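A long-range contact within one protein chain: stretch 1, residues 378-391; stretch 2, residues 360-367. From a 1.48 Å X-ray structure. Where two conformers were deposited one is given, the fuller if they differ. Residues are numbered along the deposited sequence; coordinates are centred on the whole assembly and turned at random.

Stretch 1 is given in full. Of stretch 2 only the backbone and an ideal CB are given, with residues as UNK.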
ATOM      1  N   GLU A 378      27.650   6.005   9.925  1.00 19.62           N
ATOM      2  CA  GLU A 378      26.851   7.224   9.788  1.00 18.91           C
ATOM      3  C   GLU A 378      25.577   7.096  10.581  1.00 16.69           C
ATOM      4  O   GLU A 378      25.041   8.108  11.062  1.00 18.32           O
ATOM      5  CB  GLU A 378      26.491   7.483   8.333  1.00 18.33           C
ATOM      6  CG  GLU A 378      27.687   7.946   7.529  1.00 19.07           C
ATOM      7  CD  GLU A 378      27.350   8.143   6.067  1.00 19.64           C
ATOM      8  OE1 GLU A 378      28.021   7.497   5.237  1.00 20.69           O
ATOM      9  OE2 GLU A 378      26.418   8.928   5.763  1.00 17.66           O
ATOM     10  N   LEU A 379      25.076   5.864  10.694  1.00 16.52           N
ATOM     11  CA  LEU A 379      23.801   5.647  11.403  1.00 15.98           C
ATOM     12  C   LEU A 379      23.934   5.527  12.914  1.00 16.51           C
ATOM     13  O   LEU A 379      22.901   5.468  13.605  1.00 15.74           O
ATOM     14  CB  LEU A 379      23.103   4.395  10.879  1.00 16.88           C
ATOM     15  CG  LEU A 379      22.796   4.448   9.376  1.00 17.56           C
ATOM     16  CD1 LEU A 379      21.895   3.293   8.989  1.00 17.75           C
ATOM     17  CD2 LEU A 379      22.165   5.798   9.013  1.00 18.29           C
ATOM     18  N   GLU A 380      25.168   5.448  13.425  1.00 17.04           N
ATOM     19  CA  GLU A 380      25.357   5.244  14.872  1.00 17.14           C
ATOM     20  C   GLU A 380      24.501   6.187  15.779  1.00 16.23           C
ATOM     21  O   GLU A 380      23.894   5.701  16.737  1.00 15.67           O
ATOM     22  CB  GLU A 380      26.847   5.228  15.257  1.00 17.97           C
ATOM     23  CG  GLU A 380      27.147   4.751  16.708  1.00 22.33           C
ATOM     24  CD  GLU A 380      26.645   3.330  17.064  1.00 26.99           C
ATOM     25  OE1 GLU A 380      26.283   2.506  16.184  1.00 28.16           O
ATOM     26  OE2 GLU A 380      26.633   3.024  18.283  1.00 31.09           O
ATOM     27  N   PRO A 381      24.461   7.518  15.506  1.00 15.94           N
ATOM     28  CA  PRO A 381      23.642   8.409  16.369  1.00 15.87           C
ATOM     29  C   PRO A 381      22.164   8.011  16.382  1.00 15.55           C
ATOM     30  O   PRO A 381      21.476   8.210  17.388  1.00 15.35           O
ATOM     31  CB  PRO A 381      23.825   9.791  15.741  1.00 17.79           C
ATOM     32  CG  PRO A 381      25.081   9.702  14.949  1.00 17.99           C
ATOM     33  CD  PRO A 381      25.209   8.294  14.482  1.00 17.15           C
ATOM     34  N   ALA A 382      21.688   7.460  15.277  1.00 13.74           N
ATOM     35  CA  ALA A 382      20.308   6.950  15.224  1.00 12.55           C
ATOM     36  C   ALA A 382      20.167   5.596  15.924  1.00 12.26           C
ATOM     37  O   ALA A 382      19.232   5.394  16.677  1.00 11.75           O
ATOM     38  CB  ALA A 382      19.854   6.854  13.800  1.00 14.13           C
ATOM     39  N   PHE A 383      21.104   4.666  15.711  1.00 12.02           N
ATOM     40  CA  PHE A 383      21.037   3.394  16.439  1.00 12.21           C
ATOM     41  C   PHE A 383      21.019   3.663  17.939  1.00 13.14           C
ATOM     42  O   PHE A 383      20.296   2.982  18.670  1.00 13.03           O
ATOM     43  CB  PHE A 383      22.256   2.523  16.159  1.00 13.56           C
ATOM     44  CG  PHE A 383      22.271   1.875  14.809  1.00 13.47           C
ATOM     45  CD1 PHE A 383      21.149   1.292  14.238  1.00 16.93           C
ATOM     46  CD2 PHE A 383      23.480   1.810  14.117  1.00 16.94           C
ATOM     47  CE1 PHE A 383      21.234   0.689  12.959  1.00 17.76           C
ATOM     48  CE2 PHE A 383      23.552   1.230  12.854  1.00 16.00           C
ATOM     49  CZ  PHE A 383      22.433   0.682  12.272  1.00 17.16           C
ATOM     50  N   LYS A 384      21.801   4.656  18.386  1.00 12.78           N
ATOM     51  CA  LYS A 384      21.895   4.964  19.828  1.00 15.28           C
ATOM     52  C   LYS A 384      20.552   5.397  20.436  1.00 14.30           C
ATOM     53  O   LYS A 384      20.346   5.279  21.655  1.00 17.64           O
ATOM     54  CB  LYS A 384      22.913   6.057  20.073  0.50 15.33           C
ATOM     55  CG  LYS A 384      24.324   5.561  20.210  0.50 17.61           C
ATOM     56  CD  LYS A 384      25.261   6.753  20.216  0.50 20.30           C
ATOM     57  CE  LYS A 384      26.543   6.469  20.968  0.50 22.15           C
ATOM     58  NZ  LYS A 384      27.688   7.179  20.324  0.50 25.27           N
ATOM     59  N   LEU A 385      19.649   5.933  19.608  1.00 11.85           N
ATOM     60  CA  LEU A 385      18.352   6.418  20.116  1.00 12.09           C
ATOM     61  C   LEU A 385      17.408   5.255  20.374  1.00 12.05           C
ATOM     62  O   LEU A 385      16.373   5.435  20.983  1.00 13.15           O
ATOM     63  CB  LEU A 385      17.700   7.355  19.113  1.00 10.79           C
ATOM     64  CG  LEU A 385      18.430   8.669  18.834  1.00 12.21           C
ATOM     65  CD1 LEU A 385      17.795   9.429  17.671  1.00 13.06           C
ATOM     66  CD2 LEU A 385      18.409   9.538  20.102  1.00 15.01           C
ATOM     67  N   LEU A 386      17.733   4.067  19.877  1.00 10.91           N
ATOM     68  CA  LEU A 386      16.741   2.980  19.902  1.00 11.57           C
ATOM     69  C   LEU A 386      16.751   2.075  21.104  1.00 12.54           C
ATOM     70  O   LEU A 386      15.844   1.269  21.253  1.00 13.32           O
ATOM     71  CB  LEU A 386      16.896   2.081  18.669  1.00 11.82           C
ATOM     72  CG  LEU A 386      16.803   2.821  17.331  1.00 11.66           C
ATOM     73  CD1 LEU A 386      16.889   1.816  16.180  1.00 13.38           C
ATOM     74  CD2 LEU A 386      15.514   3.637  17.183  1.00 13.18           C
ATOM     75  N   GLY A 387      17.767   2.180  21.961  1.00 13.20           N
ATOM     76  CA  GLY A 387      17.920   1.177  23.005  1.00 13.77           C
ATOM     77  C   GLY A 387      18.434  -0.155  22.409  1.00 13.00           C
ATOM     78  O   GLY A 387      18.883  -0.215  21.260  1.00 12.88           O
ATOM     79  N   PRO A 388      18.389  -1.244  23.195  1.00 13.12           N
ATOM     80  CA  PRO A 388      18.935  -2.508  22.674  1.00 13.27           C
ATOM     81  C   PRO A 388      18.225  -2.975  21.396  1.00 13.71           C
ATOM     82  O   PRO A 388      17.018  -2.908  21.284  1.00 13.22           O
ATOM     83  CB  PRO A 388      18.720  -3.491  23.827  1.00 14.42           C
ATOM     84  CG  PRO A 388      18.664  -2.624  25.062  1.00 14.90           C
ATOM     85  CD  PRO A 388      17.982  -1.357  24.611  1.00 13.48           C
ATOM     86  N   ILE A 389      19.004  -3.476  20.443  1.00 12.44           N
ATOM     87  CA  ILE A 389      18.439  -3.886  19.137  1.00 13.47           C
ATOM     88  C   ILE A 389      18.579  -5.410  19.014  1.00 13.81           C
ATOM     89  O   ILE A 389      19.680  -5.963  19.238  1.00 15.42           O
ATOM     90  CB  ILE A 389      19.154  -3.151  17.953  1.00 12.94           C
ATOM     91  CG1 ILE A 389      18.956  -1.619  18.030  1.00 13.93           C
ATOM     92  CG2 ILE A 389      18.711  -3.770  16.606  1.00 13.42           C
ATOM     93  CD1 ILE A 389      19.951  -0.797  17.188  1.00 14.24           C
ATOM     94  N   GLU A 390      17.478  -6.084  18.700  1.00 13.37           N
ATOM     95  CA  GLU A 390      17.486  -7.544  18.586  1.00 14.75           C
ATOM     96  C   GLU A 390      18.182  -8.017  17.330  1.00 14.33           C
ATOM     97  O   GLU A 390      18.977  -8.962  17.370  1.00 17.27           O
ATOM     98  CB  GLU A 390      16.071  -8.097  18.643  0.50 15.76           C
ATOM     99  CG  GLU A 390      15.991  -9.600  18.628  0.50 16.80           C
ATOM    100  CD  GLU A 390      14.710 -10.106  19.239  0.50 20.16           C
ATOM    101  OE1 GLU A 390      13.690  -9.386  19.151  0.50 20.23           O
ATOM    102  OE2 GLU A 390      14.713 -11.220  19.809  0.50 22.11           O
ATOM    103  N   GLU A 391      17.822  -7.391  16.206  1.00 13.72           N
ATOM    104  CA  GLU A 391      18.430  -7.736  14.910  1.00 14.05           C
ATOM    105  C   GLU A 391      18.419  -6.516  14.025  1.00 13.78           C
ATOM    106  O   GLU A 391      17.534  -5.655  14.127  1.00 13.09           O
ATOM    107  CB  GLU A 391      17.616  -8.860  14.270  0.50 14.34           C
ATOM    108  CG  GLU A 391      18.256  -9.561  13.102  0.50 14.76           C
ATOM    109  CD  GLU A 391      19.626 -10.093  13.430  0.50 16.74           C
ATOM    110  OE1 GLU A 391      19.700 -11.287  13.776  0.50 20.05           O
ATOM    111  OE2 GLU A 391      20.610  -9.310  13.374  0.50 16.44           O
ATOM    112  N   UNK A 360       4.670  -7.236  20.764  1.00 16.93           N
ATOM    113  CA  UNK A 360       5.765  -6.816  21.606  1.00 15.90           C
ATOM    114  C   UNK A 360       6.973  -6.286  20.854  1.00 15.92           C
ATOM    115  O   UNK A 360       7.877  -5.677  21.450  1.00 17.10           O
ATOM    116  CB  UNK A 360       6.197  -7.989  22.488  1.00 15.90           C
ATOM    117  N   UNK A 361       6.998  -6.522  19.548  1.00 13.69           N
ATOM    118  CA  UNK A 361       8.101  -6.001  18.751  1.00 12.68           C
ATOM    119  C   UNK A 361       7.814  -4.624  18.137  1.00 12.11           C
ATOM    120  O   UNK A 361       6.657  -4.173  18.028  1.00 11.85           O
ATOM    121  CB  UNK A 361       8.436  -6.996  17.638  1.00 12.68           C
ATOM    122  N   UNK A 362       8.907  -3.935  17.801  1.00 10.76           N
ATOM    123  CA  UNK A 362       8.847  -2.663  17.071  1.00 11.13           C
ATOM    124  C   UNK A 362       9.776  -2.802  15.906  1.00 10.93           C
ATOM    125  O   UNK A 362      10.808  -3.467  16.017  1.00 12.05           O
ATOM    126  CB  UNK A 362       9.222  -1.464  17.945  1.00 11.13           C
ATOM    127  N   UNK A 363       9.403  -2.152  14.808  1.00 10.61           N
ATOM    128  CA  UNK A 363      10.277  -2.028  13.660  1.00 11.02           C
ATOM    129  C   UNK A 363      10.746  -0.571  13.630  1.00 11.07           C
ATOM    130  O   UNK A 363       9.955   0.358  13.706  1.00 12.29           O
ATOM    131  CB  UNK A 363       9.573  -2.432  12.363  1.00 11.02           C
ATOM    132  N   UNK A 364      12.042  -0.385  13.504  1.00 10.11           N
ATOM    133  CA  UNK A 364      12.608   0.965  13.424  1.00  9.62           C
ATOM    134  C   UNK A 364      13.496   0.959  12.215  1.00 10.12           C
ATOM    135  O   UNK A 364      14.523   0.248  12.184  1.00 11.19           O
ATOM    136  CB  UNK A 364      13.373   1.363  14.687  1.00  9.62           C
ATOM    137  N   UNK A 365      13.079   1.691  11.191  1.00 10.64           N
ATOM    138  CA  UNK A 365      13.851   1.711   9.972  1.00 12.72           C
ATOM    139  C   UNK A 365      14.556   3.062   9.855  1.00 12.45           C
ATOM    140  O   UNK A 365      13.923   4.115   9.834  1.00 13.21           O
ATOM    141  CB  UNK A 365      12.960   1.443   8.757  1.00 12.72           C
ATOM    142  N   UNK A 366      15.875   3.017   9.847  1.00 12.26           N
ATOM    143  CA  UNK A 366      16.702   4.221   9.840  1.00 12.94           C
ATOM    144  C   UNK A 366      17.167   4.418   8.403  1.00 13.30           C
ATOM    145  O   UNK A 366      17.569   3.449   7.734  1.00 13.62           O
ATOM    146  CB  UNK A 366      17.882   4.112  10.807  1.00 12.94           C
ATOM    147  N   UNK A 367      17.158   5.656   7.928  1.00 12.77           N
ATOM    148  CA  UNK A 367      17.663   5.883   6.569  1.00 13.58           C
ATOM    149  C   UNK A 367      18.288   7.246   6.408  1.00 13.29           C
ATOM    150  O   UNK A 367      17.905   8.208   7.070  1.00 12.37           O
ATOM    151  CB  UNK A 367      16.535   5.720   5.548  1.00 13.58           C
TER

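Position 360 lies beyond the reach of stretch 1, so the contact sets no rule there. The backbone does: phi is 91° and psi -13°, a left-handed conformation that by itself favours glycine. The deposited residue is Gly 360.

At position 361 the CA-to-CB bond points sideways, and nothing of stretch 1 lies within 5.5 Å of the ideal CB. The feature on offer is farther out: the carboxylate of Glu 390, extended from its own backbone with chi1 and chi2 both t. A long polar or basic residue, or a ring able to turn its edge to the acid, could reach. The residue is His 361, chi1 m, whose end comes nearer than its start. His 361 CE1 lies 3.3 Å from Glu 390 OE1, which sits at the ring edge near its plane. This is a contact without a hydrogen bond; ND1 is bonded elsewhere in the structure.

From position 362 onward the backbone is extended strand. Positions 362 and 363 are out of reach of stretch 1, which leaves many side chains possible; they hold Tyr 362 and Leu 363.

Position 364 points toward stretch 1, and its ideal CB is already 3.8 Å from Leu 386 CD1. With a methyl so close, alanine fits directly, and serine or a carefully turned valine might also be considered. Ala 364 is found, and its methyl makes that apolar contact.

Position 365 points away, as alternation along a strand predicts, and stretch 1 asks nothing of it beyond strand geometry. It is Ile 365.

Position 366 is the centre of the contact. Its ideal CB points toward stretch 1, 4.5 Å from both Leu 379 CD1 and Ala 382 CB and 5.3 Å from Phe 383 CE1. These distances leave room for more than a methyl, and the surroundings are apolar, so valine, isoleucine, leucine or methionine are reasonable candidates, with beta-branching well suited to a strand. The residue is Ile 366, chi1 m and chi2 t. Ile 366 CG2 lies 3.7 Å from Leu 379 CD2 and 3.7 Å from Ala 382 CB, and Ile 366 CD1, also near that methyl, lies 3.3 Å from Phe 383 CD1, oblique to the ring, and 3.9 Å from Leu 386 CD1. One side chain thus touches four residues, Leu 379, Ala 382, Phe 383 and Leu 386.

Position 367 points away again, so stretch 1 leaves polar and apolar choices open. Ser 367 occupies it, its side chain making no contact with stretch 1.

Stretch 2 360-367: GHYLAIIS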
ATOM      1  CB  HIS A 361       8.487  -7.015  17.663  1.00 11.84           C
ATOM      2  CG  HIS A 361       8.976  -8.332  18.220  1.00 14.63           C
ATOM      3  ND1 HIS A 361      10.273  -8.531  18.653  1.00 16.91           N
ATOM      4  CD2 HIS A 361       8.332  -9.511  18.426  1.00 13.79           C
ATOM      5  CE1 HIS A 361      10.405  -9.769  19.110  1.00 16.64           C
ATOM      6  NE2 HIS A 361       9.243 -10.385  18.983  1.00 18.51           N
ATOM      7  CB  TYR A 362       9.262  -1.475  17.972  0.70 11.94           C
ATOM      8  CG  TYR A 362       8.264  -1.193  19.080  0.70 13.05           C
ATOM      9  CD1 TYR A 362       8.109  -2.085  20.161  0.70 12.30           C
ATOM     10  CD2 TYR A 362       7.479  -0.036  19.054  0.70 13.65           C
ATOM     11  CE1 TYR A 362       7.178  -1.827  21.168  0.70 15.07           C
ATOM     12  CE2 TYR A 362       6.560   0.227  20.070  0.70 14.59           C
ATOM     13  CZ  TYR A 362       6.417  -0.685  21.109  0.70 15.12           C
ATOM     14  OH  TYR A 362       5.532  -0.443  22.122  0.70 16.81           O
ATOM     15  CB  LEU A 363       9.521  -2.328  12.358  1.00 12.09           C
ATOM     16  CG  LEU A 363       9.050  -3.788  12.164  1.00 12.74           C
ATOM     17  CD1 LEU A 363       8.153  -3.917  10.960  1.00 15.97           C
ATOM     18  CD2 LEU A 363      10.273  -4.682  12.017  1.00 16.21           C
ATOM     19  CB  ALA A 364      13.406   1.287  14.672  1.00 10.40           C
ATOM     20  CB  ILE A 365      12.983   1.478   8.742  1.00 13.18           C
ATOM     21  CG1 ILE A 365      12.179   0.168   8.907  1.00 14.19           C
ATOM     22  CG2 ILE A 365      13.885   1.425   7.515  1.00 16.04           C
ATOM     23  CD1 ILE A 365      11.353  -0.212   7.651  1.00 16.68           C
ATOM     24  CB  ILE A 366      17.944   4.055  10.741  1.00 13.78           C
ATOM     25  CG1 ILE A 366      17.545   3.814  12.222  1.00 15.18           C
ATOM     26  CG2 ILE A 366      18.853   5.270  10.628  1.00 15.49           C
ATOM     27  CD1 ILE A 366      18.699   3.215  13.021  1.00 15.88           C
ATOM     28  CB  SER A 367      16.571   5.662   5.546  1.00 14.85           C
ATOM     29  OG  SER A 367      15.626   6.670   5.623  1.00 16.30           O
TER
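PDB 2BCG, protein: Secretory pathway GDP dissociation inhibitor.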